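Local atomic coordinates of inactive dihydroorotase-like domain (Chaetomium thermophilum, PDB entry 5NNL), a protein that is a catalytically inactive domain related to the dihydroorotases, built around a barrel of alternating strands and helices with a smaller group of antiparallel strands beside it. Residues R29-Y39 against D234-L243; R68-L76 against F326-S337. All coordinates share one frame; numbering follows the deposited sequence. Where two conformers were deposited one is given.

Overall arrangement
The centre of contact 1 lies about 11 Å from the centre of the chain, whereas that of contact 2 lies about 17 Å from it and the contact is partly buried, where the C-terminal tail runs along the body of the protein. The two meet because helix 26-37, one partner in contact 1, also packs on residues 68-76: T31 probably hydrogen-bonds to the backbone N of Y71, and Q32 packs on its ring. Contact 1 joins this helix to the loop before helix 242-251 through aliphatic side chains packed on alanines and a peripheral ion pair, with no direct hydrogen bond between its segments. Contact 2 depends on such bonds and on aromatic faces, suiting an irregular tail that runs beside strand 73-79.

Contact 1: residues R29-Y39 against D234-L243; sequences RVTQASIAAGY and DVTVGIADAL
I239 presses its branched side chain against the alanine-bearing face of helix 26-37, which in this dihydroorotase-like (beta/alpha)8 barrel packs here against the loop leading into helix 242-251. With CG2 anti to its backbone N, the methyl reaches the helix backbone, 3.4 Å from A33 O, and also touches A37 CB at 3.9 Å. CD1 extends the other way, toward A33 and V30. Alanine suits positions 33 and 37 because its single methyl lets the loop come close: T236 CG2 lies 3.7 Å from A33 CB. Further along, V30 CG2 and V235 CG1 meet at 3.3 Å, tighter than ordinary methyl contact, as the two valines cross at about a right angle.

At the exposed end R29 runs its CG and NE past T236 CG2 and brings NH2 to D234 OD1, a salt bridge of 3.1 Å with guanidinium and carboxylate planes 81° apart. R29 was modelled in two conformers, so this pairing may be only part-time.

At the other end a water joins the segments. Y39 OH lies 2.8 Å from it, while the water donates to I239 O at 2.6 Å and accepts from L243 N at 2.9 Å, satisfying polar atoms in a buried setting. G38, with positive phi, closes the helix in a Schellman motif and leads the chain to Y39. Behind the contact face, S34 turns its hydroxyl back into the helix: V30 O is gripped by S34 N and S34 OG, which approach from opposite faces of its carbonyl plane.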
ATOM      1  N   ARG A  29     -10.559  -5.051 -11.318  1.00 40.81           N
ATOM      2  CA  ARG A  29     -11.426  -4.049 -10.710  0.52 44.63           C
ATOM      3  C   ARG A  29     -10.647  -3.142  -9.766  1.00 42.32           C
ATOM      4  O   ARG A  29     -10.932  -1.942  -9.674  1.00 41.11           O
ATOM      5  CB  ARG A  29     -12.587  -4.719  -9.979  0.52 47.21           C
ATOM      6  CG  ARG A  29     -13.477  -3.727  -9.252  0.52 51.56           C
ATOM      7  CD  ARG A  29     -14.927  -4.166  -9.237  0.52 54.82           C
ATOM      8  NE  ARG A  29     -15.691  -3.455  -8.217  0.52 58.94           N
ATOM      9  CZ  ARG A  29     -16.883  -3.839  -7.769  0.52 62.82           C
ATOM     10  NH1 ARG A  29     -17.455  -4.937  -8.242  0.52 67.02           N
ATOM     11  NH2 ARG A  29     -17.502  -3.126  -6.838  0.52 61.02           N
ATOM     12  N   VAL A  30      -9.657  -3.691  -9.057  1.00 38.99           N
ATOM     13  CA  VAL A  30      -8.840  -2.860  -8.176  1.00 38.49           C
ATOM     14  C   VAL A  30      -8.077  -1.823  -8.988  1.00 34.15           C
ATOM     15  O   VAL A  30      -7.921  -0.673  -8.563  1.00 30.62           O
ATOM     16  CB  VAL A  30      -7.893  -3.735  -7.332  1.00 37.47           C
ATOM     17  CG1 VAL A  30      -6.844  -2.883  -6.611  1.00 35.10           C
ATOM     18  CG2 VAL A  30      -8.692  -4.528  -6.322  1.00 38.90           C
ATOM     19  N   THR A  31      -7.585  -2.207 -10.171  1.00 36.69           N
ATOM     20  CA  THR A  31      -6.896  -1.239 -11.019  1.00 32.72           C
ATOM     21  C   THR A  31      -7.857  -0.184 -11.554  1.00 32.84           C
ATOM     22  O   THR A  31      -7.435   0.943 -11.833  1.00 33.17           O
ATOM     23  CB  THR A  31      -6.185  -1.944 -12.176  1.00 36.18           C
ATOM     24  OG1 THR A  31      -7.144  -2.586 -13.028  1.00 35.31           O
ATOM     25  CG2 THR A  31      -5.196  -2.967 -11.649  1.00 33.76           C
ATOM     26  N   GLN A  32      -9.141  -0.523 -11.704  1.00 36.63           N
ATOM     27  CA  GLN A  32     -10.136   0.467 -12.113  1.00 35.74           C
ATOM     28  C   GLN A  32     -10.306   1.533 -11.042  1.00 34.97           C
ATOM     29  O   GLN A  32     -10.168   2.732 -11.307  1.00 33.04           O
ATOM     30  CB  GLN A  32     -11.487  -0.201 -12.384  1.00 37.83           C
ATOM     31  CG  GLN A  32     -11.519  -1.187 -13.531  1.00 43.30           C
ATOM     32  CD  GLN A  32     -12.886  -1.840 -13.690  1.00 48.42           C
ATOM     33  OE1 GLN A  32     -13.899  -1.306 -13.232  1.00 51.21           O
ATOM     34  NE2 GLN A  32     -12.920  -2.996 -14.343  1.00 48.97           N
ATOM     35  N   ALA A  33     -10.638   1.105  -9.823  1.00 32.87           N
ATOM     36  CA  ALA A  33     -10.822   2.047  -8.729  1.00 32.60           C
ATOM     37  C   ALA A  33      -9.536   2.801  -8.420  1.00 29.31           C
ATOM     38  O   ALA A  33      -9.585   3.950  -7.967  1.00 31.48           O
ATOM     39  CB  ALA A  33     -11.323   1.310  -7.485  1.00 35.27           C
ATOM     40  N   SER A  34      -8.379   2.177  -8.656  1.00 28.01           N
ATOM     41  CA  SER A  34      -7.112   2.860  -8.420  1.00 27.28           C
ATOM     42  C   SER A  34      -6.927   4.029  -9.381  1.00 29.42           C
ATOM     43  O   SER A  34      -6.682   5.163  -8.953  1.00 27.28           O
ATOM     44  CB  SER A  34      -5.952   1.872  -8.542  1.00 28.95           C
ATOM     45  OG  SER A  34      -5.930   0.971  -7.449  1.00 30.26           O
ATOM     46  N   ILE A  35      -7.047   3.780 -10.689  1.00 29.39           N
ATOM     47  CA  ILE A  35      -6.826   4.853 -11.656  1.00 29.36           C
ATOM     48  C   ILE A  35      -7.865   5.950 -11.466  1.00 26.66           C
ATOM     49  O   ILE A  35      -7.563   7.142 -11.594  1.00 27.26           O
ATOM     50  CB  ILE A  35      -6.822   4.301 -13.097  1.00 30.53           C
ATOM     51  CG1 ILE A  35      -6.217   5.327 -14.065  1.00 28.55           C
ATOM     52  CG2 ILE A  35      -8.230   3.908 -13.567  1.00 29.31           C
ATOM     53  CD1 ILE A  35      -4.735   5.564 -13.875  1.00 30.14           C
ATOM     54  N   ALA A  36      -9.096   5.568 -11.122  1.00 26.58           N
ATOM     55  CA  ALA A  36     -10.132   6.561 -10.866  1.00 30.23           C
ATOM     56  C   ALA A  36      -9.796   7.430  -9.660  1.00 29.73           C
ATOM     57  O   ALA A  36     -10.258   8.572  -9.569  1.00 28.59           O
ATOM     58  CB  ALA A  36     -11.479   5.872 -10.655  1.00 32.93           C
ATOM     59  N   ALA A  37      -9.008   6.911  -8.722  1.00 26.68           N
ATOM     60  CA  ALA A  37      -8.618   7.674  -7.546  1.00 28.45           C
ATOM     61  C   ALA A  37      -7.329   8.459  -7.747  1.00 27.24           C
ATOM     62  O   ALA A  37      -6.948   9.225  -6.855  1.00 28.67           O
ATOM     63  CB  ALA A  37      -8.455   6.743  -6.339  1.00 26.09           C
ATOM     64  N   GLY A  38      -6.652   8.284  -8.882  1.00 26.52           N
ATOM     65  CA  GLY A  38      -5.422   8.994  -9.168  1.00 25.64           C
ATOM     66  C   GLY A  38      -4.166   8.157  -9.065  1.00 26.14           C
ATOM     67  O   GLY A  38      -3.068   8.701  -9.241  1.00 25.62           O
ATOM     68  N   TYR A  39      -4.282   6.860  -8.791  1.00 23.79           N
ATOM     69  CA  TYR A  39      -3.124   5.982  -8.667  1.00 27.26           C
ATOM     70  C   TYR A  39      -2.873   5.315 -10.016  1.00 29.01           C
ATOM     71  O   TYR A  39      -3.640   4.444 -10.436  1.00 30.05           O
ATOM     72  CB  TYR A  39      -3.354   4.946  -7.569  1.00 27.02           C
ATOM     73  CG  TYR A  39      -3.740   5.556  -6.240  1.00 27.39           C
ATOM     74  CD1 TYR A  39      -2.790   6.169  -5.432  1.00 26.59           C
ATOM     75  CD2 TYR A  39      -5.056   5.534  -5.801  1.00 28.10           C
ATOM     76  CE1 TYR A  39      -3.139   6.742  -4.220  1.00 26.05           C
ATOM     77  CE2 TYR A  39      -5.416   6.099  -4.587  1.00 28.00           C
ATOM     78  CZ  TYR A  39      -4.451   6.705  -3.802  1.00 27.02           C
ATOM     79  OH  TYR A  39      -4.792   7.274  -2.592  1.00 27.93           O
ATOM     80  N   ASP A 234     -16.597  -5.838  -0.509  1.00 51.48           N
ATOM     81  CA  ASP A 234     -16.366  -5.082  -1.730  1.00 52.78           C
ATOM     82  C   ASP A 234     -14.869  -4.905  -1.933  1.00 49.08           C
ATOM     83  O   ASP A 234     -14.136  -4.558  -1.002  1.00 49.81           O
ATOM     84  CB  ASP A 234     -17.068  -3.725  -1.696  1.00 52.26           C
ATOM     85  CG  ASP A 234     -17.565  -3.294  -3.071  1.00 55.76           C
ATOM     86  OD1 ASP A 234     -17.793  -4.175  -3.930  1.00 59.59           O
ATOM     87  OD2 ASP A 234     -17.718  -2.075  -3.304  1.00 58.69           O
ATOM     88  N   VAL A 235     -14.423  -5.151  -3.166  1.00 48.07           N
ATOM     89  CA  VAL A 235     -13.004  -5.241  -3.483  1.00 45.75           C
ATOM     90  C   VAL A 235     -12.307  -3.887  -3.518  1.00 45.34           C
ATOM     91  O   VAL A 235     -11.070  -3.843  -3.536  1.00 45.89           O
ATOM     92  CB  VAL A 235     -12.888  -6.009  -4.820  1.00 47.68           C
ATOM     93  CG1 VAL A 235     -11.885  -5.377  -5.774  1.00 46.59           C
ATOM     94  CG2 VAL A 235     -12.527  -7.457  -4.551  1.00 45.54           C
ATOM     95  N   THR A 236     -13.055  -2.783  -3.485  1.00 45.10           N
ATOM     96  CA  THR A 236     -12.489  -1.450  -3.656  1.00 44.14           C
ATOM     97  C   THR A 236     -12.561  -0.605  -2.386  1.00 40.36           C
ATOM     98  O   THR A 236     -12.404   0.618  -2.456  1.00 40.59           O
ATOM     99  CB  THR A 236     -13.201  -0.726  -4.800  1.00 41.57           C
ATOM    100  OG1 THR A 236     -14.561  -0.477  -4.432  1.00 41.78           O
ATOM    101  CG2 THR A 236     -13.178  -1.562  -6.073  1.00 47.81           C
ATOM    102  N   VAL A 237     -12.805  -1.224  -1.229  1.00 40.91           N
ATOM    103  CA  VAL A 237     -12.904  -0.466   0.014  1.00 38.55           C
ATOM    104  C   VAL A 237     -11.627   0.329   0.244  1.00 36.29           C
ATOM    105  O   VAL A 237     -10.512  -0.193   0.106  1.00 33.78           O
ATOM    106  CB  VAL A 237     -13.190  -1.395   1.206  1.00 39.98           C
ATOM    107  CG1 VAL A 237     -14.643  -1.828   1.212  1.00 47.63           C
ATOM    108  CG2 VAL A 237     -12.256  -2.605   1.209  1.00 38.10           C
ATOM    109  N   GLY A 238     -11.790   1.604   0.600  1.00 35.09           N
ATOM    110  CA  GLY A 238     -10.692   2.437   1.040  1.00 36.17           C
ATOM    111  C   GLY A 238      -9.878   3.098  -0.053  1.00 33.61           C
ATOM    112  O   GLY A 238      -8.986   3.893   0.269  1.00 32.50           O
ATOM    113  N   ILE A 239     -10.154   2.816  -1.328  1.00 34.04           N
ATOM    114  CA  ILE A 239      -9.315   3.357  -2.394  1.00 35.35           C
ATOM    115  C   ILE A 239      -9.687   4.802  -2.704  1.00 34.39           C
ATOM    116  O   ILE A 239      -8.810   5.661  -2.830  1.00 33.40           O
ATOM    117  CB  ILE A 239      -9.391   2.466  -3.645  1.00 34.20           C
ATOM    118  CG1 ILE A 239      -8.775   1.097  -3.341  1.00 34.26           C
ATOM    119  CG2 ILE A 239      -8.655   3.123  -4.821  1.00 30.56           C
ATOM    120  CD1 ILE A 239      -8.930   0.083  -4.453  1.00 35.62           C
ATOM    121  N   ALA A 240     -10.981   5.097  -2.830  1.00 33.13           N
ATOM    122  CA  ALA A 240     -11.423   6.451  -3.134  1.00 34.37           C
ATOM    123  C   ALA A 240     -11.452   7.361  -1.911  1.00 37.23           C
ATOM    124  O   ALA A 240     -11.647   8.571  -2.069  1.00 36.75           O
ATOM    125  CB  ALA A 240     -12.811   6.409  -3.782  1.00 37.59           C
ATOM    126  N   ASP A 241     -11.252   6.809  -0.709  1.00 34.00           N
ATOM    127  CA  ASP A 241     -11.282   7.580   0.533  1.00 36.35           C
ATOM    128  C   ASP A 241      -9.932   8.196   0.867  1.00 32.37           C
ATOM    129  O   ASP A 241      -9.870   9.278   1.464  1.00 30.90           O
ATOM    130  CB  ASP A 241     -11.689   6.678   1.701  1.00 38.70           C
ATOM    131  CG  ASP A 241     -13.182   6.522   1.832  1.00 43.99           C
ATOM    132  OD1 ASP A 241     -13.920   7.167   1.055  1.00 49.59           O
ATOM    133  OD2 ASP A 241     -13.613   5.752   2.716  1.00 38.59           O
ATOM    134  N   ALA A 242      -8.843   7.510   0.517  1.00 32.08           N
ATOM    135  CA  ALA A 242      -7.551   7.801   1.125  1.00 29.45           C
ATOM    136  C   ALA A 242      -7.104   9.227   0.831  1.00 31.38           C
ATOM    137  O   ALA A 242      -6.818  10.002   1.752  1.00 30.56           O
ATOM    138  CB  ALA A 242      -6.514   6.791   0.640  1.00 30.52           C
ATOM    139  N   LEU A 243      -7.042   9.597  -0.441  1.00 31.33           N
ATOM    140  CA  LEU A 243      -6.468  10.889  -0.795  1.00 31.60           C
ATOM    141  C   LEU A 243      -7.335  12.031  -0.274  1.00 29.17           C
ATOM    142  O   LEU A 243      -6.799  12.997   0.286  1.00 28.82           O
ATOM    143  CB  LEU A 243      -6.267  10.985  -2.312  1.00 31.11           C
ATOM    144  CG  LEU A 243      -5.629  12.257  -2.870  1.00 30.40           C
ATOM    145  CD1 LEU A 243      -4.249  12.469  -2.286  1.00 29.81           C
ATOM    146  CD2 LEU A 243      -5.559  12.175  -4.394  1.00 29.54           C
TER
HETATM  147  O   HOH W   1      -7.557   7.902  -2.677  1.00 30.97           O

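Contact 2: residues R68-L76 against F326-S337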
ATOM      1  N   ARG A  68      -6.601 -10.352 -18.742  1.00 45.73           N
ATOM      2  CA  ARG A  68      -7.835  -9.722 -19.203  1.00 46.66           C
ATOM      3  C   ARG A  68      -7.744  -8.201 -19.264  1.00 46.69           C
ATOM      4  O   ARG A  68      -8.744  -7.563 -19.617  1.00 43.88           O
ATOM      5  CB  ARG A  68      -9.017 -10.121 -18.309  1.00 45.33           C
ATOM      6  CG  ARG A  68      -8.669 -10.345 -16.844  1.00 50.38           C
ATOM      7  CD  ARG A  68      -9.703  -9.767 -15.887  1.00 50.17           C
ATOM      8  NE  ARG A  68     -10.992 -10.455 -15.898  1.00 51.98           N
ATOM      9  CZ  ARG A  68     -11.189 -11.702 -15.478  1.00 51.79           C
ATOM     10  NH1 ARG A  68     -10.177 -12.437 -15.032  1.00 54.18           N
ATOM     11  NH2 ARG A  68     -12.406 -12.223 -15.516  1.00 50.95           N
ATOM     12  N   GLY A  69      -6.598  -7.606 -18.931  1.00 45.80           N
ATOM     13  CA  GLY A  69      -6.418  -6.171 -19.056  1.00 43.27           C
ATOM     14  C   GLY A  69      -6.554  -5.420 -17.748  1.00 39.80           C
ATOM     15  O   GLY A  69      -7.494  -5.655 -16.981  1.00 40.43           O
ATOM     16  N   VAL A  70      -5.621  -4.506 -17.483  1.00 41.56           N
ATOM     17  CA  VAL A  70      -5.653  -3.678 -16.286  1.00 36.82           C
ATOM     18  C   VAL A  70      -5.671  -2.214 -16.703  1.00 37.81           C
ATOM     19  O   VAL A  70      -5.298  -1.853 -17.823  1.00 35.99           O
ATOM     20  CB  VAL A  70      -4.467  -3.957 -15.341  1.00 34.82           C
ATOM     21  CG1 VAL A  70      -4.684  -5.259 -14.605  1.00 39.05           C
ATOM     22  CG2 VAL A  70      -3.151  -3.979 -16.110  1.00 36.80           C
ATOM     23  N   TYR A  71      -6.108  -1.366 -15.775  1.00 35.33           N
ATOM     24  CA  TYR A  71      -6.331   0.045 -16.051  1.00 34.58           C
ATOM     25  C   TYR A  71      -5.329   0.956 -15.363  1.00 33.10           C
ATOM     26  O   TYR A  71      -5.443   2.181 -15.477  1.00 32.84           O
ATOM     27  CB  TYR A  71      -7.760   0.421 -15.654  1.00 35.19           C
ATOM     28  CG  TYR A  71      -8.775  -0.300 -16.504  1.00 39.40           C
ATOM     29  CD1 TYR A  71      -9.076   0.145 -17.789  1.00 40.25           C
ATOM     30  CD2 TYR A  71      -9.408  -1.446 -16.041  1.00 38.71           C
ATOM     31  CE1 TYR A  71      -9.996  -0.518 -18.579  1.00 40.93           C
ATOM     32  CE2 TYR A  71     -10.331  -2.116 -16.824  1.00 40.10           C
ATOM     33  CZ  TYR A  71     -10.618  -1.649 -18.093  1.00 42.13           C
ATOM     34  OH  TYR A  71     -11.535  -2.305 -18.882  1.00 42.56           O
ATOM     35  N   CYS A  72      -4.360   0.392 -14.650  1.00 35.74           N
ATOM     36  CA  CYS A  72      -3.178   1.111 -14.207  1.00 34.39           C
ATOM     37  C   CYS A  72      -2.006   0.145 -14.302  1.00 33.01           C
ATOM     38  O   CYS A  72      -2.188  -1.056 -14.516  1.00 31.99           O
ATOM     39  CB  CYS A  72      -3.351   1.668 -12.783  1.00 31.30           C
ATOM     40  SG  CYS A  72      -3.495   0.420 -11.484  1.00 30.44           S
ATOM     41  N   ASP A  73      -0.792   0.672 -14.167  1.00 30.48           N
ATOM     42  CA  ASP A  73       0.379  -0.190 -14.107  1.00 34.01           C
ATOM     43  C   ASP A  73       0.509  -0.793 -12.711  1.00 35.25           C
ATOM     44  O   ASP A  73      -0.021  -0.268 -11.727  1.00 33.67           O
ATOM     45  CB  ASP A  73       1.643   0.587 -14.473  1.00 37.85           C
ATOM     46  CG  ASP A  73       1.632   1.071 -15.911  1.00 39.21           C
ATOM     47  OD1 ASP A  73       0.858   0.513 -16.718  1.00 36.92           O
ATOM     48  OD2 ASP A  73       2.396   2.004 -16.232  1.00 39.65           O
ATOM     49  N   PHE A  74       1.215  -1.917 -12.628  1.00 36.89           N
ATOM     50  CA  PHE A  74       1.290  -2.616 -11.356  1.00 33.04           C
ATOM     51  C   PHE A  74       2.539  -3.481 -11.300  1.00 39.70           C
ATOM     52  O   PHE A  74       3.141  -3.820 -12.322  1.00 41.41           O
ATOM     53  CB  PHE A  74       0.037  -3.468 -11.112  1.00 32.06           C
ATOM     54  CG  PHE A  74      -0.034  -4.707 -11.955  1.00 40.00           C
ATOM     55  CD1 PHE A  74      -0.556  -4.663 -13.239  1.00 37.44           C
ATOM     56  CD2 PHE A  74       0.410  -5.922 -11.457  1.00 39.35           C
ATOM     57  CE1 PHE A  74      -0.625  -5.806 -14.014  1.00 41.67           C
ATOM     58  CE2 PHE A  74       0.342  -7.065 -12.225  1.00 41.35           C
ATOM     59  CZ  PHE A  74      -0.175  -7.009 -13.504  1.00 42.13           C
ATOM     60  N   ASN A  75       2.925  -3.806 -10.071  1.00 36.40           N
ATOM     61  CA  ASN A  75       3.974  -4.763  -9.769  1.00 37.20           C
ATOM     62  C   ASN A  75       3.379  -5.848  -8.887  1.00 39.07           C
ATOM     63  O   ASN A  75       2.556  -5.562  -8.011  1.00 36.98           O
ATOM     64  CB  ASN A  75       5.145  -4.093  -9.038  1.00 40.58           C
ATOM     65  CG  ASN A  75       6.388  -3.977  -9.896  1.00 44.35           C
ATOM     66  OD1 ASN A  75       6.757  -4.910 -10.611  1.00 46.42           O
ATOM     67  ND2 ASN A  75       7.048  -2.824  -9.822  1.00 47.69           N
ATOM     68  N   LEU A  76       3.774  -7.091  -9.128  1.00 39.19           N
ATOM     69  CA  LEU A  76       3.449  -8.156  -8.197  1.00 39.00           C
ATOM     70  C   LEU A  76       4.533  -8.251  -7.128  1.00 32.15           C
ATOM     71  O   LEU A  76       5.590  -7.619  -7.211  1.00 34.10           O
ATOM     72  CB  LEU A  76       3.289  -9.495  -8.922  1.00 40.21           C
ATOM     73  CG  LEU A  76       2.029  -9.667  -9.776  1.00 42.84           C
ATOM     74  CD1 LEU A  76       2.065 -10.996 -10.518  1.00 40.66           C
ATOM     75  CD2 LEU A  76       0.770  -9.577  -8.926  1.00 40.23           C
ATOM     76  N   PHE A 326     -14.678   6.700 -13.274  1.00 32.68           N
ATOM     77  CA  PHE A 326     -13.949   5.848 -14.203  1.00 32.96           C
ATOM     78  C   PHE A 326     -14.473   6.025 -15.623  1.00 35.82           C
ATOM     79  O   PHE A 326     -15.686   6.052 -15.853  1.00 36.23           O
ATOM     80  CB  PHE A 326     -14.091   4.391 -13.757  1.00 34.51           C
ATOM     81  CG  PHE A 326     -13.392   3.407 -14.643  1.00 34.50           C
ATOM     82  CD1 PHE A 326     -12.014   3.354 -14.691  1.00 34.75           C
ATOM     83  CD2 PHE A 326     -14.120   2.514 -15.409  1.00 35.53           C
ATOM     84  CE1 PHE A 326     -11.370   2.441 -15.498  1.00 38.57           C
ATOM     85  CE2 PHE A 326     -13.485   1.598 -16.217  1.00 37.24           C
ATOM     86  CZ  PHE A 326     -12.108   1.558 -16.263  1.00 39.70           C
ATOM     87  N   GLN A 327     -13.548   6.164 -16.577  1.00 32.62           N
ATOM     88  CA  GLN A 327     -13.903   6.281 -17.984  1.00 34.39           C
ATOM     89  C   GLN A 327     -13.650   4.952 -18.680  1.00 37.43           C
ATOM     90  O   GLN A 327     -12.494   4.504 -18.725  1.00 37.74           O
ATOM     91  CB  GLN A 327     -13.099   7.390 -18.652  1.00 34.02           C
ATOM     92  CG  GLN A 327     -13.399   8.785 -18.118  1.00 35.47           C
ATOM     93  CD  GLN A 327     -14.830   9.214 -18.375  1.00 33.84           C
ATOM     94  OE1 GLN A 327     -15.199   9.546 -19.500  1.00 31.06           O
ATOM     95  NE2 GLN A 327     -15.645   9.208 -17.329  1.00 33.92           N
ATOM     96  N   PRO A 328     -14.676   4.286 -19.233  1.00 38.42           N
ATOM     97  CA  PRO A 328     -14.461   2.965 -19.846  1.00 40.80           C
ATOM     98  C   PRO A 328     -13.600   2.976 -21.102  1.00 41.33           C
ATOM     99  O   PRO A 328     -14.084   2.641 -22.187  1.00 48.12           O
ATOM    100  CB  PRO A 328     -15.888   2.498 -20.172  1.00 40.91           C
ATOM    101  CG  PRO A 328     -16.762   3.267 -19.278  1.00 42.09           C
ATOM    102  CD  PRO A 328     -16.110   4.600 -19.111  1.00 39.02           C
ATOM    103  N   ILE A 329     -12.324   3.328 -20.972  1.00 42.29           N
ATOM    104  CA  ILE A 329     -11.399   3.316 -22.103  1.00 41.27           C
ATOM    105  C   ILE A 329     -10.763   1.934 -22.213  1.00 44.49           C
ATOM    106  O   ILE A 329     -10.947   1.097 -21.317  1.00 45.82           O
ATOM    107  CB  ILE A 329     -10.321   4.403 -21.960  1.00 39.99           C
ATOM    108  CG1 ILE A 329      -9.542   4.228 -20.650  1.00 41.22           C
ATOM    109  CG2 ILE A 329     -10.957   5.779 -22.025  1.00 41.18           C
ATOM    110  CD1 ILE A 329      -8.263   5.047 -20.580  1.00 38.24           C
ATOM    111  N   PRO A 330     -10.024   1.644 -23.282  1.00 45.07           N
ATOM    112  CA  PRO A 330      -9.306   0.368 -23.364  1.00 42.15           C
ATOM    113  C   PRO A 330      -8.263   0.250 -22.274  1.00 43.29           C
ATOM    114  O   PRO A 330      -7.548   1.223 -21.977  1.00 43.18           O
ATOM    115  CB  PRO A 330      -8.653   0.421 -24.755  1.00 42.81           C
ATOM    116  CG  PRO A 330      -9.481   1.357 -25.531  1.00 43.09           C
ATOM    117  CD  PRO A 330      -9.985   2.379 -24.559  1.00 42.30           C
ATOM    118  N   PRO A 331      -8.121  -0.921 -21.649  1.00 41.94           N
ATOM    119  CA  PRO A 331      -7.070  -1.100 -20.636  1.00 40.07           C
ATOM    120  C   PRO A 331      -5.685  -1.079 -21.270  1.00 40.59           C
ATOM    121  O   PRO A 331      -5.383  -1.884 -22.151  1.00 41.82           O
ATOM    122  CB  PRO A 331      -7.390  -2.466 -20.017  1.00 41.06           C
ATOM    123  CG  PRO A 331      -8.274  -3.149 -21.002  1.00 42.29           C
ATOM    124  CD  PRO A 331      -9.037  -2.076 -21.697  1.00 44.21           C
ATOM    125  N   LYS A 332      -4.844  -0.150 -20.812  1.00 40.66           N
ATOM    126  CA  LYS A 332      -3.479  -0.026 -21.308  1.00 38.98           C
ATOM    127  C   LYS A 332      -2.436  -0.202 -20.208  1.00 37.91           C
ATOM    128  O   LYS A 332      -1.260   0.107 -20.428  1.00 36.98           O
ATOM    129  CB  LYS A 332      -3.292   1.330 -22.003  1.00 39.88           C
ATOM    130  CG  LYS A 332      -4.259   1.567 -23.162  1.00 41.45           C
ATOM    131  CD  LYS A 332      -3.541   1.824 -24.485  1.00 49.37           C
ATOM    132  CE  LYS A 332      -2.885   3.198 -24.529  1.00 47.35           C
ATOM    133  NZ  LYS A 332      -2.593   3.652 -25.920  1.00 52.09           N
ATOM    134  N   GLY A 333      -2.827  -0.698 -19.032  1.00 38.00           N
ATOM    135  CA  GLY A 333      -1.868  -0.919 -17.970  1.00 38.86           C
ATOM    136  C   GLY A 333      -1.018  -2.154 -18.206  1.00 39.61           C
ATOM    137  O   GLY A 333      -1.389  -3.063 -18.950  1.00 37.27           O
ATOM    138  N   ALA A 334       0.149  -2.186 -17.557  1.00 39.88           N
ATOM    139  CA  ALA A 334       1.100  -3.272 -17.759  1.00 42.53           C
ATOM    140  C   ALA A 334       1.744  -3.687 -16.442  1.00 42.37           C
ATOM    141  O   ALA A 334       1.872  -2.890 -15.508  1.00 38.32           O
ATOM    142  CB  ALA A 334       2.199  -2.876 -18.752  1.00 40.40           C
ATOM    143  N   ASP A 335       2.142  -4.959 -16.384  1.00 39.44           N
ATOM    144  CA  ASP A 335       3.023  -5.453 -15.332  1.00 42.62           C
ATOM    145  C   ASP A 335       4.419  -4.880 -15.545  1.00 43.73           C
ATOM    146  O   ASP A 335       5.025  -5.093 -16.599  1.00 43.76           O
ATOM    147  CB  ASP A 335       3.060  -6.982 -15.365  1.00 42.36           C
ATOM    148  CG  ASP A 335       3.756  -7.589 -14.152  1.00 45.06           C
ATOM    149  OD1 ASP A 335       3.213  -8.564 -13.590  1.00 43.34           O
ATOM    150  OD2 ASP A 335       4.835  -7.091 -13.757  1.00 42.19           O
ATOM    151  N   MET A 336       4.934  -4.154 -14.555  1.00 41.91           N
ATOM    152  CA  MET A 336       6.220  -3.481 -14.690  1.00 44.46           C
ATOM    153  C   MET A 336       7.404  -4.376 -14.334  1.00 46.10           C
ATOM    154  O   MET A 336       8.539  -3.889 -14.288  1.00 48.96           O
ATOM    155  CB  MET A 336       6.252  -2.215 -13.825  1.00 43.22           C
ATOM    156  CG  MET A 336       5.218  -1.146 -14.193  1.00 42.24           C
ATOM    157  SD  MET A 336       4.888  -0.972 -15.965  1.00 52.70           S
ATOM    158  CE  MET A 336       6.428  -0.266 -16.544  1.00 50.14           C
ATOM    159  N   SER A 337       7.175  -5.663 -14.094  1.00 45.83           N
ATOM    160  CA  SER A 337       8.271  -6.598 -13.847  1.00 49.27           C
ATOM    161  C   SER A 337       8.747  -7.235 -15.151  1.00 51.36           C
ATOM    162  O   SER A 337       8.383  -8.366 -15.475  1.00 54.10           O
ATOM    163  CB  SER A 337       7.843  -7.685 -12.858  1.00 45.27           C
ATOM    164  OG  SER A 337       7.538  -7.128 -11.587  1.00 46.99           O
TER
HETATM  165  O   HOH W   2       5.305  -8.142 -11.059  1.00 41.57           O
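The ring of Y71 is sandwiched between F326 and P331. F326 comes edge-on in a T-shaped stack, planes at 85°, with its CZ 3.6 Å above the centre of the tyrosine face. P331 covers the opposite face, its CB making a CH-pi contact 3.9 Å from the ring centroid, nearer the rim. I329 O meets the ring edge in its plane. Proline suits this place as a compact, rigid ring whose C-H groups, CB foremost, can lie against the tyrosine face.

Farther on, F74 turns its ring over the tail backbone. Its CG sits between the backbone N and carbonyl carbon (chi1 73°), which brings one face over D335 CA in a second CH-pi contact. The backbones form one parallel bridge here: F74 N donates to A334 O, and M336 N reaches F74 O at 2.9 Å, nearly straight. D73 OD1 extends this pairing, taking A334 N at 2.9 Å on its anti side, 30° out of the carboxylate plane. G333 N donates to V70 O at 3.0 Å from above the carbonyl plane, and G333, lacking a side chain, lets its CA approach C72 O to 3.5 Å.

D335 OD2 accepts S337 N in an Asx turn that shapes the tail end itself. The Y71 and F326 rings with P331 thus hold the earlier part of the tail, while backbone and side-chain hydrogen bonds hold the later part, with F74 over D335 among them.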